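Local atomic coordinates of thioredoxin reductase (Streptomyces clavuligerus, PDB entry 4NTD), a protein that binds FAD and, as a thioredoxin reductase-like flavoenzyme linked to holomycin, catalyses disulfide bond formation in natural products. Residues D32-G37 and V57-G62; T139-E144 and V295-D300. All blocks are in the same frame, centred on the assembly; numbering follows the deposited sequence.

Interaction 1: D32-G37 and V57-G62; sequences DVVVIG and VLVDSG. With FAD (flavin-adenine dinucleotide), chain C.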
ATOM      1  N   ASP A  32       4.118  19.082  14.094  1.00 18.71           N
ATOM      2  CA  ASP A  32       3.005  18.142  14.226  1.00 18.59           C
ATOM      3  C   ASP A  32       3.466  16.693  14.147  1.00 16.85           C
ATOM      4  O   ASP A  32       3.027  15.856  14.937  1.00 17.75           O
ATOM      5  CB  ASP A  32       1.951  18.406  13.151  1.00 18.91           C
ATOM      6  CG  ASP A  32       1.261  19.744  13.327  1.00 21.25           C
ATOM      7  OD1 ASP A  32       0.799  20.033  14.451  1.00 24.04           O
ATOM      8  OD2 ASP A  32       1.175  20.502  12.339  1.00 22.29           O
ATOM      9  N   VAL A  33       4.338  16.394  13.185  1.00 16.58           N
ATOM     10  CA  VAL A  33       4.807  15.025  12.968  1.00 16.03           C
ATOM     11  C   VAL A  33       6.300  14.988  12.655  1.00 15.88           C
ATOM     12  O   VAL A  33       6.791  15.773  11.844  1.00 16.53           O
ATOM     13  CB  VAL A  33       4.058  14.337  11.802  1.00 17.50           C
ATOM     14  CG1 VAL A  33       4.346  12.839  11.794  1.00 17.39           C
ATOM     15  CG2 VAL A  33       2.559  14.588  11.889  1.00 17.21           C
ATOM     16  N   VAL A  34       7.012  14.079  13.316  1.00 15.73           N
ATOM     17  CA  VAL A  34       8.363  13.716  12.909  1.00 15.83           C
ATOM     18  C   VAL A  34       8.311  12.329  12.276  1.00 15.24           C
ATOM     19  O   VAL A  34       7.838  11.369  12.893  1.00 15.89           O
ATOM     20  CB  VAL A  34       9.367  13.741  14.082  1.00 16.69           C
ATOM     21  CG1 VAL A  34      10.725  13.204  13.638  1.00 17.34           C
ATOM     22  CG2 VAL A  34       9.520  15.156  14.616  1.00 18.16           C
ATOM     23  N   VAL A  35       8.780  12.243  11.035  1.00 15.27           N
ATOM     24  CA  VAL A  35       8.859  10.982  10.310  1.00 15.19           C
ATOM     25  C   VAL A  35      10.307  10.512  10.375  1.00 15.85           C
ATOM     26  O   VAL A  35      11.212  11.206   9.906  1.00 16.45           O
ATOM     27  CB  VAL A  35       8.402  11.144   8.845  1.00 15.37           C
ATOM     28  CG1 VAL A  35       8.487   9.820   8.099  1.00 15.64           C
ATOM     29  CG2 VAL A  35       6.980  11.687   8.790  1.00 16.82           C
ATOM     30  N   ILE A  36      10.519   9.345  10.979  1.00 15.37           N
ATOM     31  CA  ILE A  36      11.859   8.790  11.157  1.00 16.29           C
ATOM     32  C   ILE A  36      12.098   7.738  10.076  1.00 16.04           C
ATOM     33  O   ILE A  36      11.539   6.638  10.125  1.00 16.78           O
ATOM     34  CB  ILE A  36      12.041   8.192  12.567  1.00 16.66           C
ATOM     35  CG1 ILE A  36      11.661   9.233  13.630  1.00 17.93           C
ATOM     36  CG2 ILE A  36      13.481   7.730  12.763  1.00 17.04           C
ATOM     37  CD1 ILE A  36      11.626   8.707  15.048  1.00 19.14           C
ATOM     38  N   GLY A  37      12.931   8.100   9.102  1.00 16.09           N
ATOM     39  CA  GLY A  37      13.169   7.280   7.918  1.00 16.42           C
ATOM     40  C   GLY A  37      12.445   7.860   6.718  1.00 15.88           C
ATOM     41  O   GLY A  37      11.247   8.142   6.792  1.00 16.97           O
ATOM     42  N   VAL A  57       8.667  17.257   9.970  1.00 17.60           N
ATOM     43  CA  VAL A  57      10.119  17.157   9.852  1.00 17.59           C
ATOM     44  C   VAL A  57      10.468  15.688   9.627  1.00 16.70           C
ATOM     45  O   VAL A  57      10.015  14.822  10.373  1.00 17.39           O
ATOM     46  CB  VAL A  57      10.843  17.673  11.113  1.00 18.51           C
ATOM     47  CG1 VAL A  57      12.353  17.502  10.976  1.00 19.32           C
ATOM     48  CG2 VAL A  57      10.494  19.131  11.373  1.00 19.23           C
ATOM     49  N   LEU A  58      11.251  15.412   8.587  1.00 16.31           N
ATOM     50  CA  LEU A  58      11.772  14.069   8.353  1.00 16.65           C
ATOM     51  C   LEU A  58      13.224  14.011   8.791  1.00 16.82           C
ATOM     52  O   LEU A  58      13.999  14.920   8.490  1.00 17.57           O
ATOM     53  CB  LEU A  58      11.687  13.688   6.877  1.00 17.34           C
ATOM     54  CG  LEU A  58      10.290  13.652   6.257  1.00 17.42           C
ATOM     55  CD1 LEU A  58       9.961  14.967   5.563  1.00 18.35           C
ATOM     56  CD2 LEU A  58      10.171  12.477   5.299  1.00 19.18           C
ATOM     57  N   VAL A  59      13.582  12.946   9.505  1.00 16.53           N
ATOM     58  CA  VAL A  59      14.973  12.666   9.852  1.00 16.68           C
ATOM     59  C   VAL A  59      15.333  11.317   9.233  1.00 16.49           C
ATOM     60  O   VAL A  59      14.680  10.310   9.517  1.00 17.15           O
ATOM     61  CB  VAL A  59      15.195  12.620  11.379  1.00 17.27           C
ATOM     62  CG1 VAL A  59      16.679  12.487  11.697  1.00 17.26           C
ATOM     63  CG2 VAL A  59      14.620  13.862  12.047  1.00 18.66           C
ATOM     64  N   ASP A  60      16.355  11.302   8.379  1.00 15.80           N
ATOM     65  CA  ASP A  60      16.726  10.094   7.639  1.00 15.98           C
ATOM     66  C   ASP A  60      18.241   9.926   7.557  1.00 16.42           C
ATOM     67  O   ASP A  60      18.958  10.872   7.240  1.00 16.76           O
ATOM     68  CB  ASP A  60      16.139  10.132   6.229  1.00 16.74           C
ATOM     69  CG  ASP A  60      16.547   8.930   5.400  1.00 16.37           C
ATOM     70  OD1 ASP A  60      15.941   7.852   5.573  1.00 16.30           O
ATOM     71  OD2 ASP A  60      17.478   9.064   4.582  1.00 18.15           O
ATOM     72  N   SER A  61      18.713   8.710   7.819  1.00 16.77           N
ATOM     73  CA  SER A  61      20.151   8.433   7.896  1.00 16.80           C
ATOM     74  C   SER A  61      20.804   8.053   6.557  1.00 17.80           C
ATOM     75  O   SER A  61      22.011   7.808   6.510  1.00 20.85           O
ATOM     76  CB  SER A  61      20.421   7.350   8.947  1.00 18.57           C
ATOM     77  OG  SER A  61      19.753   6.143   8.636  1.00 19.66           O
ATOM     78  N   GLY A  62      20.019   8.000   5.484  1.00 18.37           N
ATOM     79  CA  GLY A  62      20.553   7.858   4.124  1.00 19.60           C
ATOM     80  C   GLY A  62      20.967   6.459   3.702  1.00 19.90           C
ATOM     81  O   GLY A  62      21.879   6.303   2.887  1.00 21.88           O
TER
HETATM   82  PA  FAD C 402      13.723   1.760   3.494  1.00 15.00           P
HETATM   83  O1A FAD C 402      13.479   2.019   2.031  1.00 15.51           O
HETATM   84  O2A FAD C 402      14.826   0.811   3.878  1.00 15.68           O
HETATM   85  O5B FAD C 402      14.004   3.170   4.203  1.00 14.28           O
HETATM   86  C5B FAD C 402      14.261   3.236   5.600  1.00 14.99           C
HETATM   87  C4B FAD C 402      15.033   4.514   5.877  1.00 15.94           C
HETATM   88  O4B FAD C 402      15.092   4.735   7.284  1.00 15.80           O
HETATM   89  C3B FAD C 402      16.474   4.446   5.378  1.00 16.12           C
HETATM   90  O3B FAD C 402      16.737   5.506   4.450  1.00 16.75           O
HETATM   91  C2B FAD C 402      17.325   4.571   6.632  1.00 17.19           C
HETATM   92  O2B FAD C 402      18.512   5.339   6.413  1.00 18.74           O
HETATM   93  C1B FAD C 402      16.381   5.260   7.602  1.00 16.35           C
HETATM   94  N9A FAD C 402      16.640   5.046   9.043  1.00 15.52           N
HETATM   95  C8A FAD C 402      16.729   3.865   9.682  1.00 16.31           C
HETATM   96  N7A FAD C 402      16.943   4.058  11.007  1.00 17.06           N
HETATM   97  C5A FAD C 402      16.984   5.383  11.224  1.00 16.00           C
HETATM   98  C6A FAD C 402      17.171   6.270  12.391  1.00 16.59           C
HETATM   99  N6A FAD C 402      17.371   5.746  13.621  1.00 18.15           N
HETATM  100  N1A FAD C 402      17.141   7.608  12.182  1.00 17.33           N
HETATM  101  C2A FAD C 402      16.946   8.142  10.957  1.00 17.00           C
HETATM  102  N3A FAD C 402      16.764   7.388   9.855  1.00 15.81           N
HETATM  103  C4A FAD C 402      16.773   6.032   9.926  1.00 15.81           C
HETATM  104  N1  FAD C 402      11.401  -3.751  -3.555  1.00 14.43           N
HETATM  105  C2  FAD C 402      10.730  -3.493  -4.702  1.00 15.08           C
HETATM  106  O2  FAD C 402       9.533  -3.151  -4.615  1.00 15.49           O
HETATM  107  N3  FAD C 402      11.303  -3.595  -5.915  1.00 15.23           N
HETATM  108  C4  FAD C 402      12.591  -3.953  -6.068  1.00 14.87           C
HETATM  109  O4  FAD C 402      13.093  -4.043  -7.207  1.00 15.70           O
HETATM  110  C4X FAD C 402      13.401  -4.242  -4.861  1.00 14.41           C
HETATM  111  N5  FAD C 402      14.705  -4.612  -4.916  1.00 15.28           N
HETATM  112  C5X FAD C 402      15.396  -4.879  -3.775  1.00 15.23           C
HETATM  113  C6  FAD C 402      16.733  -5.256  -3.860  1.00 16.61           C
HETATM  114  C7  FAD C 402      17.471  -5.535  -2.714  1.00 17.26           C
HETATM  115  C7M FAD C 402      18.920  -5.943  -2.829  1.00 19.32           C
HETATM  116  C8  FAD C 402      16.828  -5.428  -1.380  1.00 17.06           C
HETATM  117  C8M FAD C 402      17.606  -5.735  -0.126  1.00 17.99           C
HETATM  118  C9  FAD C 402      15.492  -5.053  -1.286  1.00 16.39           C
HETATM  119  C9A FAD C 402      14.745  -4.774  -2.434  1.00 15.47           C
HETATM  120  N10 FAD C 402      13.381  -4.386  -2.366  1.00 14.78           N
HETATM  121  C10 FAD C 402      12.701  -4.116  -3.565  1.00 14.18           C
HETATM  122  C1' FAD C 402      12.648  -4.238  -1.102  1.00 14.35           C
HETATM  123  C2' FAD C 402      12.784  -2.794  -0.618  1.00 14.27           C
HETATM  124  O2' FAD C 402      14.113  -2.589  -0.116  1.00 15.90           O
HETATM  125  C3' FAD C 402      11.774  -2.462   0.479  1.00 14.36           C
HETATM  126  O3' FAD C 402      10.451  -2.737   0.003  1.00 15.21           O
HETATM  127  C4' FAD C 402      11.828  -1.001   0.927  1.00 14.35           C
HETATM  128  O4' FAD C 402      13.173  -0.587   1.192  1.00 16.05           O
HETATM  129  C5' FAD C 402      11.009  -0.773   2.191  1.00 14.20           C
HETATM  130  O5' FAD C 402      10.782   0.626   2.343  1.00 13.88           O
HETATM  131  P   FAD C 402      10.831   1.331   3.785  1.00 14.54           P
HETATM  132  O1P FAD C 402      10.109   0.463   4.778  1.00 15.26           O
HETATM  133  O2P FAD C 402      10.425   2.770   3.587  1.00 14.88           O
HETATM  134  O3P FAD C 402      12.386   1.239   4.240  1.00 14.88           O
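The first beta-alpha-beta unit of the FAD-binding Rossmann domain brings strand 32-36 alongside strand 57-60 as parallel neighbours, with helix 40-51 as the crossover between them. The axes of these short segments approach to 4.7 Å, at an angle of 16°. The ladder is regular: Val57 N donates to Val33 O, Val35 N to Val57 O, Val59 N to Val35 O, and, just beyond the end of the first strand, Gly37 N to Val59 O at 2.8 Å. On the face that carries Val35 and Leu58, CB of Val35 lies 4.1 Å from Leu58 CG; Leu58 also reaches Ala46 of the crossover helix. Val34 and Val59 lie on the other face, where CG1 of Val34, anti to its backbone N (chi1 174°), approaches Val59 CG2 at 4.3 Å.

The strands end at the dinucleotide, as in other Rossmann-type flavoproteins, where the first strand runs into a glycine-rich turn and the second closes with an acid that holds the adenosine ribose. Gly37 CA sits 3.3 Å from FAD O4B, and a side chain here would collide with that oxygen. Asp60 OD1 accepts the ribose hydroxyl O3B at 2.7 Å and also a bond from Ala38 N, while OD2 takes Gly62 N from above the carboxylate plane, closing an Asx turn. An alanine in place of Asp60 would probably leave O3B without its acceptor and the turn at Gly62 without its tie. Ser61 OG shares a 2.7 Å hydrogen bond with O2B, and Ile36 CG2 meets the adenine at N1A, 3.7 Å away.

Interaction 2: T139-E144 and V295-D300; sequences TGLRDE and VGNVVD. With FAD (flavin-adenine dinucleotide), chain C.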
ATOM      1  N   THR A 139      11.693   3.053   9.596  1.00 14.54           N
ATOM      2  CA  THR A 139      13.144   2.863   9.642  1.00 14.75           C
ATOM      3  C   THR A 139      13.656   1.604   8.928  1.00 15.09           C
ATOM      4  O   THR A 139      14.860   1.330   8.935  1.00 15.50           O
ATOM      5  CB  THR A 139      13.596   2.808  11.110  1.00 15.89           C
ATOM      6  OG1 THR A 139      12.715   1.940  11.833  1.00 15.88           O
ATOM      7  CG2 THR A 139      13.550   4.195  11.732  1.00 16.16           C
ATOM      8  N   GLY A 140      12.751   0.837   8.327  1.00 14.86           N
ATOM      9  CA  GLY A 140      13.132  -0.326   7.533  1.00 14.41           C
ATOM     10  C   GLY A 140      13.644  -1.508   8.336  1.00 14.64           C
ATOM     11  O   GLY A 140      13.417  -1.603   9.544  1.00 15.19           O
ATOM     12  N   LEU A 141      14.327  -2.417   7.642  1.00 15.49           N
ATOM     13  CA  LEU A 141      14.961  -3.574   8.273  1.00 16.44           C
ATOM     14  C   LEU A 141      16.361  -3.789   7.713  1.00 17.27           C
ATOM     15  O   LEU A 141      16.681  -3.312   6.621  1.00 17.37           O
ATOM     16  CB  LEU A 141      14.104  -4.837   8.095  1.00 16.78           C
ATOM     17  CG  LEU A 141      13.938  -5.464   6.700  1.00 16.71           C
ATOM     18  CD1 LEU A 141      15.140  -6.305   6.283  1.00 16.77           C
ATOM     19  CD2 LEU A 141      12.679  -6.321   6.664  1.00 16.65           C
ATOM     20  N   ARG A 142      17.179  -4.507   8.486  1.00 18.52           N
ATOM     21  CA  ARG A 142      18.551  -4.856   8.116  0.50 19.19           C
ATOM     22  C   ARG A 142      18.618  -6.311   7.666  1.00 19.28           C
ATOM     23  O   ARG A 142      18.100  -7.193   8.354  1.00 20.25           O
ATOM     24  CB  ARG A 142      19.488  -4.677   9.317  0.50 21.13           C
ATOM     25  CG  ARG A 142      19.571  -3.254   9.840  0.50 24.55           C
ATOM     26  CD  ARG A 142      20.671  -3.085  10.880  0.50 29.09           C
ATOM     27  NE  ARG A 142      20.988  -1.674  11.071  0.50 32.13           N
ATOM     28  CZ  ARG A 142      20.809  -1.002  12.202  0.50 35.90           C
ATOM     29  NH1 ARG A 142      20.316  -1.608  13.271  0.50 42.10           N
ATOM     30  NH2 ARG A 142      21.130   0.284  12.260  0.50 36.09           N
ATOM     31  N   ASP A 143      19.258  -6.558   6.523  1.00 19.37           N
ATOM     32  CA  ASP A 143      19.515  -7.917   6.047  1.00 19.33           C
ATOM     33  C   ASP A 143      20.853  -8.383   6.603  1.00 20.21           C
ATOM     34  O   ASP A 143      21.898  -7.848   6.233  1.00 22.33           O
ATOM     35  CB  ASP A 143      19.572  -7.965   4.519  1.00 19.33           C
ATOM     36  CG  ASP A 143      18.251  -7.617   3.874  1.00 19.00           C
ATOM     37  OD1 ASP A 143      18.111  -6.481   3.374  1.00 19.87           O
ATOM     38  OD2 ASP A 143      17.349  -8.480   3.867  1.00 18.88           O
ATOM     39  N   GLU A 144      20.824  -9.366   7.497  1.00 19.98           N
ATOM     40  CA  GLU A 144      22.057  -9.959   8.008  1.00 20.67           C
ATOM     41  C   GLU A 144      22.428 -11.140   7.122  1.00 20.97           C
ATOM     42  O   GLU A 144      21.720 -12.148   7.087  1.00 22.15           O
ATOM     43  CB  GLU A 144      21.896 -10.385   9.463  1.00 24.36           C
ATOM     44  CG  GLU A 144      21.626  -9.217  10.399  1.00 29.64           C
ATOM     45  CD  GLU A 144      21.599  -9.616  11.864  1.00 35.76           C
ATOM     46  OE1 GLU A 144      21.774 -10.812  12.175  1.00 37.66           O
ATOM     47  OE2 GLU A 144      21.399  -8.724  12.714  1.00 39.38           O
ATOM     48  N   VAL A 295       5.384   2.096   9.776  1.00 15.88           N
ATOM     49  CA  VAL A 295       5.084   1.667   8.404  1.00 17.09           C
ATOM     50  C   VAL A 295       6.305   1.103   7.685  1.00 15.75           C
ATOM     51  O   VAL A 295       7.440   1.479   7.976  1.00 15.83           O
ATOM     52  CB  VAL A 295       4.507   2.819   7.545  1.00 20.77           C
ATOM     53  CG1 VAL A 295       3.252   3.396   8.182  1.00 22.55           C
ATOM     54  CG2 VAL A 295       5.540   3.913   7.317  1.00 22.84           C
ATOM     55  N   GLY A 296       6.048   0.221   6.723  1.00 15.08           N
ATOM     56  CA  GLY A 296       7.088  -0.383   5.896  1.00 14.97           C
ATOM     57  C   GLY A 296       7.759  -1.605   6.496  1.00 15.20           C
ATOM     58  O   GLY A 296       7.172  -2.320   7.313  1.00 15.85           O
ATOM     59  N   ASN A 297       9.004  -1.836   6.078  1.00 15.35           N
ATOM     60  CA  ASN A 297       9.776  -3.011   6.496  1.00 16.44           C
ATOM     61  C   ASN A 297      10.025  -3.116   8.005  1.00 16.74           C
ATOM     62  O   ASN A 297      10.326  -4.206   8.491  1.00 18.21           O
ATOM     63  CB  ASN A 297      11.140  -3.057   5.778  1.00 15.95           C
ATOM     64  CG  ASN A 297      11.115  -3.789   4.437  1.00 15.47           C
ATOM     65  OD1 ASN A 297      12.051  -3.640   3.652  1.00 15.47           O
ATOM     66  ND2 ASN A 297      10.088  -4.601   4.178  1.00 16.69           N
ATOM     67  N   VAL A 298       9.922  -2.009   8.743  1.00 15.81           N
ATOM     68  CA  VAL A 298      10.097  -2.059  10.203  1.00 15.95           C
ATOM     69  C   VAL A 298       9.014  -2.913  10.877  1.00 16.29           C
ATOM     70  O   VAL A 298       9.246  -3.463  11.951  1.00 17.33           O
ATOM     71  CB  VAL A 298      10.184  -0.647  10.849  1.00 15.90           C
ATOM     72  CG1 VAL A 298       8.854   0.094  10.774  1.00 15.78           C
ATOM     73  CG2 VAL A 298      10.663  -0.741  12.294  1.00 17.47           C
ATOM     74  N   VAL A 299       7.848  -3.038  10.240  1.00 16.49           N
ATOM     75  CA  VAL A 299       6.767  -3.891  10.756  1.00 17.97           C
ATOM     76  C   VAL A 299       6.320  -5.022   9.813  1.00 18.43           C
ATOM     77  O   VAL A 299       5.570  -5.900  10.233  1.00 20.02           O
ATOM     78  CB  VAL A 299       5.528  -3.059  11.174  1.00 19.64           C
ATOM     79  CG1 VAL A 299       5.822  -2.280  12.446  1.00 20.59           C
ATOM     80  CG2 VAL A 299       5.077  -2.122  10.060  1.00 21.82           C
ATOM     81  N   ASP A 300       6.782  -5.018   8.563  1.00 17.17           N
ATOM     82  CA  ASP A 300       6.346  -6.008   7.577  1.00 16.80           C
ATOM     83  C   ASP A 300       7.506  -6.416   6.664  1.00 16.76           C
ATOM     84  O   ASP A 300       7.874  -5.665   5.763  1.00 17.09           O
ATOM     85  CB  ASP A 300       5.187  -5.434   6.749  1.00 17.17           C
ATOM     86  CG  ASP A 300       4.636  -6.417   5.722  1.00 17.72           C
ATOM     87  OD1 ASP A 300       5.147  -7.552   5.609  1.00 19.15           O
ATOM     88  OD2 ASP A 300       3.674  -6.042   5.015  1.00 19.04           O
TER
HETATM   89  PA  FAD C 402      13.723   1.760   3.494  1.00 15.00           P
HETATM   90  O1A FAD C 402      13.479   2.019   2.031  1.00 15.51           O
HETATM   91  O2A FAD C 402      14.826   0.811   3.878  1.00 15.68           O
HETATM   92  O5B FAD C 402      14.004   3.170   4.203  1.00 14.28           O
HETATM   93  C5B FAD C 402      14.261   3.236   5.600  1.00 14.99           C
HETATM   94  C4B FAD C 402      15.033   4.514   5.877  1.00 15.94           C
HETATM   95  O4B FAD C 402      15.092   4.735   7.284  1.00 15.80           O
HETATM   96  C3B FAD C 402      16.474   4.446   5.378  1.00 16.12           C
HETATM   97  O3B FAD C 402      16.737   5.506   4.450  1.00 16.75           O
HETATM   98  C2B FAD C 402      17.325   4.571   6.632  1.00 17.19           C
HETATM   99  O2B FAD C 402      18.512   5.339   6.413  1.00 18.74           O
HETATM  100  C1B FAD C 402      16.381   5.260   7.602  1.00 16.35           C
HETATM  101  N9A FAD C 402      16.640   5.046   9.043  1.00 15.52           N
HETATM  102  C8A FAD C 402      16.729   3.865   9.682  1.00 16.31           C
HETATM  103  N7A FAD C 402      16.943   4.058  11.007  1.00 17.06           N
HETATM  104  C5A FAD C 402      16.984   5.383  11.224  1.00 16.00           C
HETATM  105  C6A FAD C 402      17.171   6.270  12.391  1.00 16.59           C
HETATM  106  N6A FAD C 402      17.371   5.746  13.621  1.00 18.15           N
HETATM  107  N1A FAD C 402      17.141   7.608  12.182  1.00 17.33           N
HETATM  108  C2A FAD C 402      16.946   8.142  10.957  1.00 17.00           C
HETATM  109  N3A FAD C 402      16.764   7.388   9.855  1.00 15.81           N
HETATM  110  C4A FAD C 402      16.773   6.032   9.926  1.00 15.81           C
HETATM  111  N1  FAD C 402      11.401  -3.751  -3.555  1.00 14.43           N
HETATM  112  C2  FAD C 402      10.730  -3.493  -4.702  1.00 15.08           C
HETATM  113  O2  FAD C 402       9.533  -3.151  -4.615  1.00 15.49           O
HETATM  114  N3  FAD C 402      11.303  -3.595  -5.915  1.00 15.23           N
HETATM  115  C4  FAD C 402      12.591  -3.953  -6.068  1.00 14.87           C
HETATM  116  O4  FAD C 402      13.093  -4.043  -7.207  1.00 15.70           O
HETATM  117  C4X FAD C 402      13.401  -4.242  -4.861  1.00 14.41           C
HETATM  118  N5  FAD C 402      14.705  -4.612  -4.916  1.00 15.28           N
HETATM  119  C5X FAD C 402      15.396  -4.879  -3.775  1.00 15.23           C
HETATM  120  C6  FAD C 402      16.733  -5.256  -3.860  1.00 16.61           C
HETATM  121  C7  FAD C 402      17.471  -5.535  -2.714  1.00 17.26           C
HETATM  122  C7M FAD C 402      18.920  -5.943  -2.829  1.00 19.32           C
HETATM  123  C8  FAD C 402      16.828  -5.428  -1.380  1.00 17.06           C
HETATM  124  C8M FAD C 402      17.606  -5.735  -0.126  1.00 17.99           C
HETATM  125  C9  FAD C 402      15.492  -5.053  -1.286  1.00 16.39           C
HETATM  126  C9A FAD C 402      14.745  -4.774  -2.434  1.00 15.47           C
HETATM  127  N10 FAD C 402      13.381  -4.386  -2.366  1.00 14.78           N
HETATM  128  C10 FAD C 402      12.701  -4.116  -3.565  1.00 14.18           C
HETATM  129  C1' FAD C 402      12.648  -4.238  -1.102  1.00 14.35           C
HETATM  130  C2' FAD C 402      12.784  -2.794  -0.618  1.00 14.27           C
HETATM  131  O2' FAD C 402      14.113  -2.589  -0.116  1.00 15.90           O
HETATM  132  C3' FAD C 402      11.774  -2.462   0.479  1.00 14.36           C
HETATM  133  O3' FAD C 402      10.451  -2.737   0.003  1.00 15.21           O
HETATM  134  C4' FAD C 402      11.828  -1.001   0.927  1.00 14.35           C
HETATM  135  O4' FAD C 402      13.173  -0.587   1.192  1.00 16.05           O
HETATM  136  C5' FAD C 402      11.009  -0.773   2.191  1.00 14.20           C
HETATM  137  O5' FAD C 402      10.782   0.626   2.343  1.00 13.88           O
HETATM  138  P   FAD C 402      10.831   1.331   3.785  1.00 14.54           P
HETATM  139  O1P FAD C 402      10.109   0.463   4.778  1.00 15.26           O
HETATM  140  O2P FAD C 402      10.425   2.770   3.587  1.00 14.88           O
HETATM  141  O3P FAD C 402      12.386   1.239   4.240  1.00 14.88           O
HETATM  142  O   HOH W   1      10.065   0.848   7.531  1.00 16.02           O
HETATM  143  O   HOH W   2      13.896  -1.746   4.846  1.00 17.07           O
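Leu141 and Asn297 form the tightly packed part of a contact between the Thr139-Gly140 turn with the start of strand 141-144 and the loop that follows strand 292-294, beside the FAD pyrophosphate. The leucine CD2 lies 3.7 Å from Asn297 CB, the two side chains crossing at a slant; with chi1 at 69°, Leu141 CG stands between its own backbone N and carbonyl carbon and meets the same CB. Gly140 CA packs on that CB too, and its carbonyl O receives a CA-H...O contact from Val298. Farther along, Val298 CG2 touches Thr139 OG1 at 3.4 Å, although the hydroxyl has its hydrogen bond with Arg262 O. Thr139 CG2 lies against the adenine, 3.5 Å from N7A.

Toward the pyrophosphate this close packing gives way to ordered water bridging the segments. One molecule accepts from Gly140 N and Val298 N and donates to Val295 O and to FAD O1P, tying both segments to the phosphate. A second accepts from Leu141 N and lies 2.9 Å from Asn297 OD1 and also close to FAD O2A. Asn297 is fixed at both ends: its backbone N donates to O1P at 2.9 Å (160°), and ND2 bonds to Asp300 O almost in the amide plane, which sets the amide flip and turns OD1 to Arg65 NH1.

Asn297 also touches the bound glutathione, and Arg65 pairs with Asp143. One backbone N-H, that of Asn297, and ordered water thus meet the pyrophosphate oxygen O1P; these neutral donors would probably ease its negative charge, while the asparagine links the cofactor to the glutathione pocket.

Interaction 1 closes before interaction 2 opens along the chain, and their centres lie about 15 Å apart. Strands 31-36 and 56-60 are inner neighbours in the five-stranded parallel sheet. The segments of interaction 2 follow two other strands of that sheet, 134-137, which borders 31-36, and 292-294 at the edge. Residues 32-37 and 139-144 touch where Ile36 O packs on Thr139 CG2, 3.5 Å apart. Interaction 2 and the FAD end of interaction 1 lie at the C-terminal ends of the sheet strands, and FAD spans them: interaction 1 takes the adenosine ribose, interaction 2 the pyrophosphate. After 134-137 the chain leaves this sheet, and 141-144 pairs with 258-261 in a separate two-stranded antiparallel one.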